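HK97 Family Phage Portal Protein (Corynebacterium diphtheriae, PDB 3KDR) probably assembles, as one of twelve subunits, into the portal ring of a phage head, through which DNA would be packaged and later released. Local coordinates at residues G5-T10 with T136-R141; C120-I125 with A268-P273; A156-R161 with V200-M205. All coordinates share one frame; numbering follows the deposited sequence.

Interaction 1 (G5-T10 with T136-R141); sequences GEAVTT and TFTDAR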
ATOM      1  N   GLY C   5     -24.265  -8.956  34.301  1.00 32.59           N
ATOM      2  CA  GLY C   5     -25.636  -9.396  34.533  1.00 31.47           C
ATOM      3  C   GLY C   5     -26.038 -10.257  33.346  1.00 30.33           C
ATOM      4  O   GLY C   5     -25.231 -11.053  32.835  1.00 30.41           O
ATOM      5  N   GLU C   6     -27.281 -10.093  32.890  1.00 28.46           N
ATOM      6  CA  GLU C   6     -27.760 -10.801  31.689  1.00 26.42           C
ATOM      7  C   GLU C   6     -27.951  -9.760  30.553  1.00 22.72           C
ATOM      8  O   GLU C   6     -26.959  -9.320  29.961  1.00 22.34           O
ATOM      9  CB  GLU C   6     -28.988 -11.696  32.057  1.00 27.25           C
ATOM     10  CG  GLU C   6     -30.195 -11.791  31.072  1.00 29.88           C
ATOM     11  CD  GLU C   6     -31.507 -11.277  31.719  1.00 32.49           C
ATOM     12  OE1 GLU C   6     -31.780 -11.709  32.883  1.00 32.40           O
ATOM     13  OE2 GLU C   6     -32.230 -10.449  31.064  1.00 31.28           O
ATOM     14  N   ALA C   7     -29.183  -9.341  30.283  1.00 18.03           N
ATOM     15  CA  ALA C   7     -29.443  -8.448  29.205  1.00 14.76           C
ATOM     16  C   ALA C   7     -29.180  -7.096  29.796  1.00 11.97           C
ATOM     17  O   ALA C   7     -29.054  -6.943  30.999  1.00 12.03           O
ATOM     18  CB  ALA C   7     -30.841  -8.565  28.750  1.00 14.23           C
ATOM     19  N   VAL C   8     -29.032  -6.117  28.947  1.00  8.78           N
ATOM     20  CA  VAL C   8     -28.827  -4.788  29.407  1.00  6.60           C
ATOM     21  C   VAL C   8     -30.194  -4.183  29.282  1.00  5.65           C
ATOM     22  O   VAL C   8     -30.666  -3.940  28.184  1.00  6.41           O
ATOM     23  CB  VAL C   8     -27.839  -4.022  28.521  1.00  6.06           C
ATOM     24  CG1 VAL C   8     -27.945  -2.560  28.786  1.00  4.64           C
ATOM     25  CG2 VAL C   8     -26.446  -4.461  28.748  1.00  4.95           C
ATOM     26  N   THR C   9     -30.870  -3.956  30.381  1.00  4.15           N
ATOM     27  CA  THR C   9     -32.226  -3.435  30.296  1.00  3.23           C
ATOM     28  C   THR C   9     -32.445  -2.121  31.034  1.00  2.48           C
ATOM     29  O   THR C   9     -33.442  -1.473  30.810  1.00  2.00           O
ATOM     30  CB  THR C   9     -33.254  -4.505  30.810  1.00  3.71           C
ATOM     31  OG1 THR C   9     -32.787  -5.115  32.035  1.00  2.00           O
ATOM     32  CG2 THR C   9     -33.484  -5.574  29.717  1.00  2.78           C
ATOM     33  N   THR C  10     -31.527  -1.748  31.926  1.00  2.09           N
ATOM     34  CA  THR C  10     -31.668  -0.536  32.693  1.00  2.00           C
ATOM     35  C   THR C  10     -30.702   0.497  32.190  1.00  2.18           C
ATOM     36  O   THR C  10     -29.704   0.184  31.525  1.00  2.27           O
ATOM     37  CB  THR C  10     -31.490  -0.780  34.196  1.00  2.00           C
ATOM     38  OG1 THR C  10     -30.124  -1.007  34.531  1.00  2.00           O
ATOM     39  CG2 THR C  10     -32.293  -1.955  34.613  1.00  2.00           C
ATOM     40  N   THR C 136     -28.649  -4.574  21.384  1.00 18.19           N
ATOM     41  CA  THR C 136     -27.341  -4.213  20.844  1.00 18.01           C
ATOM     42  C   THR C 136     -26.451  -3.780  21.973  1.00 17.62           C
ATOM     43  O   THR C 136     -25.267  -4.012  21.933  1.00 18.58           O
ATOM     44  CB  THR C 136     -27.400  -3.240  19.638  1.00 17.71           C
ATOM     45  OG1 THR C 136     -26.932  -1.952  19.986  1.00 16.17           O
ATOM     46  CG2 THR C 136     -28.790  -3.116  19.192  1.00 20.42           C
ATOM     47  N   PHE C 137     -27.010  -3.197  23.008  1.00 17.42           N
ATOM     48  CA  PHE C 137     -26.222  -2.926  24.230  1.00 17.12           C
ATOM     49  C   PHE C 137     -25.779  -4.186  24.946  1.00 16.78           C
ATOM     50  O   PHE C 137     -24.720  -4.188  25.547  1.00 17.65           O
ATOM     51  CB  PHE C 137     -27.000  -2.105  25.276  1.00 17.15           C
ATOM     52  CG  PHE C 137     -27.416  -0.749  24.822  1.00 16.59           C
ATOM     53  CD1 PHE C 137     -26.774  -0.114  23.789  1.00 18.43           C
ATOM     54  CD2 PHE C 137     -28.421  -0.093  25.466  1.00 17.03           C
ATOM     55  CE1 PHE C 137     -27.136   1.139  23.401  1.00 17.85           C
ATOM     56  CE2 PHE C 137     -28.794   1.135  25.075  1.00 17.80           C
ATOM     57  CZ  PHE C 137     -28.159   1.751  24.030  1.00 18.42           C
ATOM     58  N   THR C 138     -26.585  -5.227  24.940  1.00 15.76           N
ATOM     59  CA  THR C 138     -26.163  -6.431  25.572  1.00 15.98           C
ATOM     60  C   THR C 138     -24.997  -6.975  24.800  1.00 17.51           C
ATOM     61  O   THR C 138     -23.920  -7.257  25.345  1.00 18.09           O
ATOM     62  CB  THR C 138     -27.247  -7.459  25.537  1.00 15.77           C
ATOM     63  OG1 THR C 138     -28.399  -6.951  26.217  1.00 13.32           O
ATOM     64  CG2 THR C 138     -26.789  -8.732  26.189  1.00 13.95           C
ATOM     65  N   ASP C 139     -25.202  -7.096  23.511  1.00 18.77           N
ATOM     66  CA  ASP C 139     -24.145  -7.522  22.642  1.00 20.81           C
ATOM     67  C   ASP C 139     -22.893  -6.676  22.827  1.00 19.84           C
ATOM     68  O   ASP C 139     -21.807  -7.191  22.820  1.00 19.02           O
ATOM     69  CB  ASP C 139     -24.618  -7.438  21.186  1.00 22.30           C
ATOM     70  CG  ASP C 139     -23.461  -7.694  20.143  1.00 29.08           C
ATOM     71  OD1 ASP C 139     -22.840  -8.816  20.227  1.00 35.52           O
ATOM     72  OD2 ASP C 139     -23.188  -6.797  19.241  1.00 32.40           O
ATOM     73  N   ALA C 140     -23.047  -5.375  22.968  1.00 20.39           N
ATOM     74  CA  ALA C 140     -21.885  -4.492  23.058  1.00 21.31           C
ATOM     75  C   ALA C 140     -21.111  -4.764  24.319  1.00 22.57           C
ATOM     76  O   ALA C 140     -19.872  -4.756  24.315  1.00 22.82           O
ATOM     77  CB  ALA C 140     -22.283  -3.069  23.024  1.00 20.67           C
ATOM     78  N   ARG C 141     -21.830  -4.993  25.410  1.00 23.20           N
ATOM     79  CA  ARG C 141     -21.170  -5.182  26.651  1.00 23.53           C
ATOM     80  C   ARG C 141     -20.639  -6.571  26.659  1.00 23.25           C
ATOM     81  O   ARG C 141     -19.567  -6.811  27.186  1.00 23.71           O
ATOM     82  CB  ARG C 141     -22.157  -5.000  27.761  1.00 24.63           C
ATOM     83  CG  ARG C 141     -21.541  -4.986  29.139  1.00 27.69           C
ATOM     84  CD  ARG C 141     -22.581  -5.372  30.190  1.00 31.10           C
ATOM     85  NE  ARG C 141     -23.323  -6.548  29.765  1.00 33.22           N
ATOM     86  CZ  ARG C 141     -24.434  -6.945  30.357  1.00 36.87           C
ATOM     87  NH1 ARG C 141     -24.921  -6.247  31.410  1.00 36.17           N
ATOM     88  NH2 ARG C 141     -25.046  -8.046  29.900  1.00 38.01           N
TER
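Phe137 is the first residue of the helical turn to touch the incoming chain, and it does so with its CB: Val8 CG1 packs 3.7 Å from Phe137 CB, the two side chains crossing at about a right angle. With CG anti to its own carbonyl carbon (chi1 -62°), the ring swings off the contact toward Ala14 and Ile17. One residue on, Thr138 supplies the polar link. Its OG1 stands beside its own backbone N and accepts the amide of Val8 (Val8 N to Thr138 OG1 2.9 Å, 156° at the hydrogen), while the same hydroxyl is also bonded to Ser134 O one turn back. Two bonds thus fix its rotation, and the threonine methyl CG2 is turned to the Glu6 carbonyl, 3.8 Å from Glu6 O. Arg141 then reaches tip to tip with Val8. CG is anti to the backbone N and the chain bends at chi3 (46°), laying the guanidinium so that Val8 CG2 sits over the centre of one face, 3.6 Å from Arg141 CZ. Val8, the one buried residue of 5-10, therefore meets an alkyl carbon, a hydroxyl and a cationic plane in turn. The loop runs into helix 11-14, whose Glu13 and Ala14 also touch Val8; helix 134-152 continues outward from here, and Arg141 packs on Glu135 of a third subunit.

Interaction 2 (C120-I125 with A268-P273); sequences CIFVGI and ARLNQP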
ATOM      1  N   CYS C 120     -45.955  18.797  32.783  1.00 10.07           N
ATOM      2  CA  CYS C 120     -45.702  18.874  31.323  1.00  9.22           C
ATOM      3  C   CYS C 120     -44.905  17.726  30.813  1.00  8.33           C
ATOM      4  O   CYS C 120     -43.792  17.528  31.246  1.00  7.93           O
ATOM      5  CB  CYS C 120     -44.934  20.113  30.980  1.00  9.98           C
ATOM      6  SG  CYS C 120     -44.393  20.274  29.260  1.00  9.49           S
ATOM      7  N   ILE C 121     -45.475  16.972  29.889  1.00  7.71           N
ATOM      8  CA  ILE C 121     -44.890  15.716  29.499  1.00  7.86           C
ATOM      9  C   ILE C 121     -44.408  15.806  28.097  1.00  8.21           C
ATOM     10  O   ILE C 121     -45.169  16.218  27.255  1.00 10.01           O
ATOM     11  CB  ILE C 121     -45.899  14.602  29.568  1.00  7.80           C
ATOM     12  CG1 ILE C 121     -46.084  14.230  31.026  1.00  7.03           C
ATOM     13  CG2 ILE C 121     -45.429  13.376  28.731  1.00  5.90           C
ATOM     14  CD1 ILE C 121     -47.304  13.400  31.266  1.00  5.84           C
ATOM     15  N   PHE C 122     -43.179  15.361  27.856  1.00  7.86           N
ATOM     16  CA  PHE C 122     -42.518  15.452  26.580  1.00  7.35           C
ATOM     17  C   PHE C 122     -42.435  14.088  25.928  1.00  8.25           C
ATOM     18  O   PHE C 122     -42.077  13.137  26.566  1.00  7.82           O
ATOM     19  CB  PHE C 122     -41.106  15.874  26.801  1.00  6.89           C
ATOM     20  CG  PHE C 122     -40.951  17.223  27.374  1.00  4.83           C
ATOM     21  CD1 PHE C 122     -40.788  18.296  26.538  1.00  4.64           C
ATOM     22  CD2 PHE C 122     -40.881  17.430  28.731  1.00  3.16           C
ATOM     23  CE1 PHE C 122     -40.593  19.564  27.015  1.00  2.00           C
ATOM     24  CE2 PHE C 122     -40.684  18.709  29.222  1.00  2.00           C
ATOM     25  CZ  PHE C 122     -40.543  19.766  28.356  1.00  2.00           C
ATOM     26  N   VAL C 123     -42.698  14.019  24.634  1.00 10.12           N
ATOM     27  CA  VAL C 123     -42.596  12.763  23.872  1.00 10.79           C
ATOM     28  C   VAL C 123     -41.388  12.816  22.952  1.00 12.15           C
ATOM     29  O   VAL C 123     -41.193  13.774  22.241  1.00 13.20           O
ATOM     30  CB  VAL C 123     -43.819  12.577  22.995  1.00 11.11           C
ATOM     31  CG1 VAL C 123     -43.655  11.426  22.089  1.00  9.23           C
ATOM     32  CG2 VAL C 123     -45.060  12.425  23.844  1.00  9.55           C
ATOM     33  N   GLY C 124     -40.578  11.776  22.946  1.00 13.03           N
ATOM     34  CA  GLY C 124     -39.294  11.861  22.286  1.00 12.96           C
ATOM     35  C   GLY C 124     -39.386  11.684  20.808  1.00 13.17           C
ATOM     36  O   GLY C 124     -40.368  12.033  20.234  1.00 12.69           O
ATOM     37  N   ILE C 125     -38.346  11.104  20.220  1.00 14.40           N
ATOM     38  CA  ILE C 125     -38.302  10.816  18.794  1.00 14.97           C
ATOM     39  C   ILE C 125     -38.536   9.341  18.474  1.00 15.83           C
ATOM     40  O   ILE C 125     -38.741   8.980  17.307  1.00 17.04           O
ATOM     41  CB  ILE C 125     -37.003  11.289  18.210  1.00 14.73           C
ATOM     42  CG1 ILE C 125     -35.827  10.541  18.829  1.00 15.65           C
ATOM     43  CG2 ILE C 125     -36.845  12.748  18.497  1.00 14.02           C
ATOM     44  CD1 ILE C 125     -34.479  11.075  18.400  1.00 15.11           C
ATOM     45  N   ALA C 268     -41.182  21.485  20.432  1.00 14.50           N
ATOM     46  CA  ALA C 268     -42.534  21.240  19.976  1.00 13.33           C
ATOM     47  C   ALA C 268     -43.523  21.337  21.115  1.00 13.07           C
ATOM     48  O   ALA C 268     -44.589  21.934  20.952  1.00 13.76           O
ATOM     49  CB  ALA C 268     -42.610  19.924  19.396  1.00 12.36           C
ATOM     50  N   ARG C 269     -43.139  20.752  22.253  1.00 12.16           N
ATOM     51  CA  ARG C 269     -43.993  20.567  23.399  1.00 11.13           C
ATOM     52  C   ARG C 269     -44.046  21.864  24.095  1.00 11.38           C
ATOM     53  O   ARG C 269     -45.088  22.239  24.594  1.00 12.09           O
ATOM     54  CB  ARG C 269     -43.442  19.469  24.300  1.00 10.47           C
ATOM     55  CG  ARG C 269     -44.021  19.325  25.656  1.00 10.02           C
ATOM     56  CD  ARG C 269     -45.477  18.879  25.678  1.00  9.06           C
ATOM     57  NE  ARG C 269     -46.305  19.997  26.053  1.00 10.32           N
ATOM     58  CZ  ARG C 269     -47.109  20.015  27.071  1.00 12.62           C
ATOM     59  NH1 ARG C 269     -47.255  18.974  27.847  1.00 14.22           N
ATOM     60  NH2 ARG C 269     -47.799  21.094  27.290  1.00 18.66           N
ATOM     61  N   LEU C 270     -42.915  22.558  24.139  1.00 11.63           N
ATOM     62  CA  LEU C 270     -42.813  23.820  24.877  1.00 10.82           C
ATOM     63  C   LEU C 270     -43.586  24.860  24.140  1.00 11.55           C
ATOM     64  O   LEU C 270     -44.070  25.825  24.722  1.00 10.67           O
ATOM     65  CB  LEU C 270     -41.381  24.291  24.965  1.00 10.36           C
ATOM     66  CG  LEU C 270     -40.474  23.539  25.936  1.00 10.06           C
ATOM     67  CD1 LEU C 270     -39.129  24.251  26.116  1.00  9.31           C
ATOM     68  CD2 LEU C 270     -41.149  23.404  27.239  1.00  8.75           C
ATOM     69  N   ASN C 271     -43.731  24.655  22.837  1.00 12.59           N
ATOM     70  CA  ASN C 271     -44.461  25.620  22.031  1.00 12.75           C
ATOM     71  C   ASN C 271     -45.936  25.292  21.866  1.00 13.05           C
ATOM     72  O   ASN C 271     -46.542  25.593  20.858  1.00 14.37           O
ATOM     73  CB  ASN C 271     -43.766  25.836  20.708  1.00 12.01           C
ATOM     74  CG  ASN C 271     -42.713  26.861  20.803  1.00 12.31           C
ATOM     75  OD1 ASN C 271     -41.593  26.655  20.395  1.00 13.96           O
ATOM     76  ND2 ASN C 271     -43.054  27.983  21.373  1.00 12.61           N
ATOM     77  N   GLN C 272     -46.534  24.757  22.903  1.00 12.98           N
ATOM     78  CA  GLN C 272     -47.960  24.566  22.955  1.00 13.15           C
ATOM     79  C   GLN C 272     -48.523  25.540  23.989  1.00 12.69           C
ATOM     80  O   GLN C 272     -47.844  25.971  24.903  1.00 12.71           O
ATOM     81  CB  GLN C 272     -48.257  23.150  23.403  1.00 14.01           C
ATOM     82  CG  GLN C 272     -47.904  22.090  22.438  1.00 14.00           C
ATOM     83  CD  GLN C 272     -49.061  21.791  21.489  1.00 17.14           C
ATOM     84  OE1 GLN C 272     -50.237  21.864  21.858  1.00 18.08           O
ATOM     85  NE2 GLN C 272     -48.728  21.447  20.253  1.00 20.68           N
ATOM     86  N   PRO C 273     -49.791  25.854  23.877  1.00 12.30           N
ATOM     87  CA  PRO C 273     -50.272  26.972  24.613  1.00 12.33           C
ATOM     88  C   PRO C 273     -50.212  26.786  26.087  1.00 12.08           C
ATOM     89  O   PRO C 273     -50.150  27.767  26.790  1.00 13.34           O
ATOM     90  CB  PRO C 273     -51.717  27.124  24.124  1.00 12.62           C
ATOM     91  CG  PRO C 273     -51.999  25.949  23.350  1.00 12.82           C
ATOM     92  CD  PRO C 273     -50.718  25.460  22.826  1.00 12.25           C
TER
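Cys120 starts the contact with its sulfur. SG, anti to the backbone N (chi1 174°), is set over one face of the Arg269 guanidinium, off-centre toward the rim, with Cys120 SG 3.5 Å from Arg269 CZ. The same sulfur lies over a face of the Phe122 ring two residues on, so it fills the corner between the two flat groups. At Ile121 the side chain points away and the backbone does the touching: Ile121 O is 3.1 Å from Arg269 CD and near the plane of the guanidinium, at its edge. Ile121 N and Arg269 NH1, both donors, face each other without bonding; the polar partner of the guanidinium is Asp274, in a salt bridge with NH2. Strand 119-123 is an outermost strand of the chain's three-stranded antiparallel sheet, bonded through Cys120 and Phe122 to strand 76-83, and Ile121 makes backbone hydrogen bonds to a second subunit; the C-terminal end of the long helix 247-270 packs on the face of this sheet that carries Cys120 and Phe122. Phe122 carries the apolar half. Arg269 leaves its helix with CG anti to the backbone N and bends at chi2 (66°) and chi3, and this curved aliphatic part crosses the phenyl group at about a right angle, Phe122 CD1 lying 3.5 Å from Arg269 CG. Trp79 meets the same ring edge-to-face. At the ring's edge, near its plane, Leu270 puts down one methyl, with Leu270 CD2 3.9 Å from Phe122 CZ.

Interaction 3 (A156-R161 with V200-M205); sequences ALIELR and VHEHEM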
ATOM      1  N   ALA C 156     -13.209 -22.635  25.271  1.00 17.26           N
ATOM      2  CA  ALA C 156     -14.349 -22.609  26.214  1.00 17.67           C
ATOM      3  C   ALA C 156     -14.521 -23.939  26.896  1.00 17.91           C
ATOM      4  O   ALA C 156     -14.993 -23.976  28.016  1.00 18.50           O
ATOM      5  CB  ALA C 156     -15.666 -22.244  25.514  1.00 17.19           C
ATOM      6  N   LEU C 157     -14.170 -25.031  26.227  1.00 17.60           N
ATOM      7  CA  LEU C 157     -14.458 -26.337  26.780  1.00 17.28           C
ATOM      8  C   LEU C 157     -13.261 -27.235  26.858  1.00 15.89           C
ATOM      9  O   LEU C 157     -12.643 -27.478  25.868  1.00 16.29           O
ATOM     10  CB  LEU C 157     -15.519 -27.038  25.942  1.00 17.31           C
ATOM     11  CG  LEU C 157     -16.077 -28.211  26.732  1.00 18.76           C
ATOM     12  CD1 LEU C 157     -17.490 -27.942  27.208  1.00 18.59           C
ATOM     13  CD2 LEU C 157     -16.013 -29.368  25.835  1.00 21.27           C
ATOM     14  N   ILE C 158     -13.002 -27.768  28.032  1.00 15.15           N
ATOM     15  CA  ILE C 158     -11.987 -28.779  28.233  1.00 15.16           C
ATOM     16  C   ILE C 158     -12.585 -30.183  28.344  1.00 15.64           C
ATOM     17  O   ILE C 158     -13.548 -30.403  29.089  1.00 15.46           O
ATOM     18  CB  ILE C 158     -11.186 -28.478  29.493  1.00 14.88           C
ATOM     19  CG1 ILE C 158     -10.597 -27.072  29.402  1.00 15.25           C
ATOM     20  CG2 ILE C 158     -10.077 -29.431  29.637  1.00 14.60           C
ATOM     21  CD1 ILE C 158      -9.582 -26.884  28.236  1.00 12.80           C
ATOM     22  N   GLU C 159     -12.013 -31.123  27.597  1.00 15.79           N
ATOM     23  CA  GLU C 159     -12.452 -32.495  27.623  1.00 15.73           C
ATOM     24  C   GLU C 159     -11.374 -33.276  28.294  1.00 16.18           C
ATOM     25  O   GLU C 159     -10.220 -33.109  27.970  1.00 16.78           O
ATOM     26  CB  GLU C 159     -12.625 -33.013  26.213  1.00 15.46           C
ATOM     27  CG  GLU C 159     -12.768 -34.495  26.148  1.00 15.49           C
ATOM     28  CD  GLU C 159     -12.652 -35.060  24.747  1.00 16.48           C
ATOM     29  OE1 GLU C 159     -11.911 -34.549  23.940  1.00 17.42           O
ATOM     30  OE2 GLU C 159     -13.245 -36.083  24.431  1.00 18.92           O
ATOM     31  N   LEU C 160     -11.757 -34.140  29.216  1.00 16.91           N
ATOM     32  CA  LEU C 160     -10.855 -35.106  29.817  1.00 17.29           C
ATOM     33  C   LEU C 160     -11.148 -36.446  29.224  1.00 17.49           C
ATOM     34  O   LEU C 160     -12.190 -37.019  29.478  1.00 17.86           O
ATOM     35  CB  LEU C 160     -11.136 -35.217  31.292  1.00 17.40           C
ATOM     36  CG  LEU C 160     -10.135 -34.560  32.202  1.00 19.98           C
ATOM     37  CD1 LEU C 160     -10.479 -33.037  32.376  1.00 21.25           C
ATOM     38  CD2 LEU C 160     -10.076 -35.356  33.538  1.00 18.38           C
ATOM     39  N   ARG C 161     -10.232 -36.987  28.468  1.00 18.09           N
ATOM     40  CA  ARG C 161     -10.559 -38.103  27.666  1.00 18.89           C
ATOM     41  C   ARG C 161      -9.733 -39.261  28.078  1.00 19.92           C
ATOM     42  O   ARG C 161      -8.513 -39.148  28.102  1.00 20.19           O
ATOM     43  CB  ARG C 161     -10.212 -37.761  26.250  1.00 19.13           C
ATOM     44  CG  ARG C 161     -10.691 -38.743  25.285  1.00 20.62           C
ATOM     45  CD  ARG C 161     -10.042 -38.549  23.962  1.00 22.43           C
ATOM     46  NE  ARG C 161     -10.668 -37.437  23.264  1.00 26.13           N
ATOM     47  CZ  ARG C 161     -10.290 -36.989  22.078  1.00 27.04           C
ATOM     48  NH1 ARG C 161      -9.304 -37.567  21.417  1.00 27.28           N
ATOM     49  NH2 ARG C 161     -10.924 -35.963  21.553  1.00 27.88           N
ATOM     50  N   VAL C 200      -5.939 -34.339  28.181  1.00 21.10           N
ATOM     51  CA  VAL C 200      -6.821 -33.200  28.025  1.00 20.79           C
ATOM     52  C   VAL C 200      -6.801 -32.722  26.606  1.00 20.15           C
ATOM     53  O   VAL C 200      -5.742 -32.700  25.983  1.00 18.98           O
ATOM     54  CB  VAL C 200      -6.565 -32.006  28.956  1.00 20.61           C
ATOM     55  CG1 VAL C 200      -5.959 -32.438  30.283  1.00 20.92           C
ATOM     56  CG2 VAL C 200      -5.789 -31.006  28.247  1.00 20.07           C
ATOM     57  N   HIS C 201      -8.000 -32.374  26.123  1.00 19.74           N
ATOM     58  CA  HIS C 201      -8.194 -31.818  24.795  1.00 19.67           C
ATOM     59  C   HIS C 201      -9.030 -30.568  24.906  1.00 19.26           C
ATOM     60  O   HIS C 201     -10.031 -30.544  25.594  1.00 19.01           O
ATOM     61  CB  HIS C 201      -8.887 -32.803  23.891  1.00 19.72           C
ATOM     62  CG  HIS C 201      -8.103 -34.055  23.660  1.00 21.51           C
ATOM     63  ND1 HIS C 201      -7.681 -34.444  22.413  1.00 21.96           N
ATOM     64  CD2 HIS C 201      -7.676 -35.016  24.513  1.00 23.44           C
ATOM     65  CE1 HIS C 201      -7.004 -35.572  22.506  1.00 21.23           C
ATOM     66  NE2 HIS C 201      -6.993 -35.945  23.769  1.00 22.89           N
ATOM     67  N   GLU C 202      -8.580 -29.546  24.195  1.00 19.07           N
ATOM     68  CA  GLU C 202      -9.196 -28.252  24.129  1.00 18.60           C
ATOM     69  C   GLU C 202     -10.219 -28.211  23.015  1.00 17.80           C
ATOM     70  O   GLU C 202      -9.989 -28.718  21.926  1.00 16.56           O
ATOM     71  CB  GLU C 202      -8.138 -27.319  23.690  1.00 19.45           C
ATOM     72  CG  GLU C 202      -7.052 -27.096  24.614  1.00 22.81           C
ATOM     73  CD  GLU C 202      -6.020 -26.178  23.988  1.00 28.49           C
ATOM     74  OE1 GLU C 202      -6.073 -25.871  22.763  1.00 30.65           O
ATOM     75  OE2 GLU C 202      -5.141 -25.734  24.735  1.00 34.70           O
ATOM     76  N   HIS C 203     -11.341 -27.574  23.270  1.00 17.60           N
ATOM     77  CA  HIS C 203     -12.405 -27.509  22.285  1.00 17.86           C
ATOM     78  C   HIS C 203     -13.048 -26.167  22.382  1.00 18.02           C
ATOM     79  O   HIS C 203     -13.008 -25.549  23.451  1.00 18.10           O
ATOM     80  CB  HIS C 203     -13.443 -28.587  22.576  1.00 18.54           C
ATOM     81  CG  HIS C 203     -12.989 -29.964  22.206  1.00 17.79           C
ATOM     82  ND1 HIS C 203     -12.692 -30.929  23.136  1.00 12.92           N
ATOM     83  CD2 HIS C 203     -12.707 -30.498  20.998  1.00 17.67           C
ATOM     84  CE1 HIS C 203     -12.304 -32.016  22.510  1.00 14.17           C
ATOM     85  NE2 HIS C 203     -12.310 -31.783  21.214  1.00 15.65           N
ATOM     86  N   GLU C 204     -13.633 -25.710  21.276  1.00 18.12           N
ATOM     87  CA  GLU C 204     -14.310 -24.413  21.210  1.00 18.60           C
ATOM     88  C   GLU C 204     -13.362 -23.234  21.266  1.00 18.99           C
ATOM     89  O   GLU C 204     -13.555 -22.273  22.046  1.00 18.19           O
ATOM     90  CB  GLU C 204     -15.286 -24.242  22.372  1.00 18.93           C
ATOM     91  CG  GLU C 204     -16.112 -25.440  22.672  1.00 19.88           C
ATOM     92  CD  GLU C 204     -17.376 -25.470  21.909  1.00 20.99           C
ATOM     93  OE1 GLU C 204     -17.381 -25.102  20.678  1.00 25.82           O
ATOM     94  OE2 GLU C 204     -18.357 -25.871  22.566  1.00 18.56           O
HETATM   95  N   MSE C 205     -12.337 -23.280  20.439  1.00 19.97           N
HETATM   96  CA  MSE C 205     -11.410 -22.185  20.450  1.00 20.89           C
HETATM   97  C   MSE C 205     -12.102 -21.004  19.864  1.00 19.15           C
HETATM   98  O   MSE C 205     -12.674 -21.110  18.819  1.00 19.23           O
HETATM   99  CB  MSE C 205     -10.185 -22.477  19.626  1.00 22.49           C
HETATM  100  CG  MSE C 205      -9.026 -21.625  20.068  1.00 29.35           C
HETATM  101 SE   MSE C 205      -8.173 -22.627  21.490  1.00 49.24          SE
HETATM  102  CE  MSE C 205      -6.256 -22.117  21.156  1.00 45.86           C
TER
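Strands 155-162 and 198-205 form a two-stranded antiparallel ribbon, and here they are joined in register from Leu157 with His203 to Leu160 with Val200. Around the hydrogen-bonded pair Glu159 and His201 the ladder is nearly straight: Glu159 N to His201 O is 2.9 Å and His201 N to Glu159 O is 3.0 Å, both at 168°. The next such pair is less even, with a bent bond from His203 N to Leu157 O, and beyond it Ala156 N reaches Glu204 O at 3.3 Å. On the face carrying Glu159, His201 and His203, Arg161 stretches back along its own strand, bends at chi3 (-78°) and grips the Glu159 carboxylate side-on, NE to OE2 and NH2 to the syn lone pair of OE1. Held this way, the guanidinium lies flat on the His201 imidazole, centres 3.7 Å apart and planes 22° from parallel, with Arg161 CZ over the ring centre. His201 NE2 in turn bonds Glu199. His203 meets Glu159 by its ring edge, CE1 toward OE1. On the reverse face, Ile158 CG2 rests against Val200 CB (4.4 Å), with Leu160 and Val200 against Tyr180 of helix 170-184. Glu159 OE2 also bonds Ser194 and Val200 N of a second subunit, whose strand extends the sheet in parallel, an intersubunit α/β arrangement consistent with the clip of portal rings.

How the interactions relate
The three contacts are spread along an elongated subunit, with interactions 2 and 3 on opposite sides of the chain's centre, about 58 Å apart between contact centres. Interaction 1, partly buried, is nearest the middle and ties the N-terminal loop to a helix by one hydrogen bond and a valine. Interaction 2 is buried side-chain packing of a helix end on the face of a sheet. Interaction 3, also buried, is a backbone ladder overlaid with charged and imidazole groups. They share no segment, yet helix 134-152 of interaction 1 leads straight into strand 155-162 of interaction 3, which is nested in the loop closed by interaction 2. All three touch a second subunit.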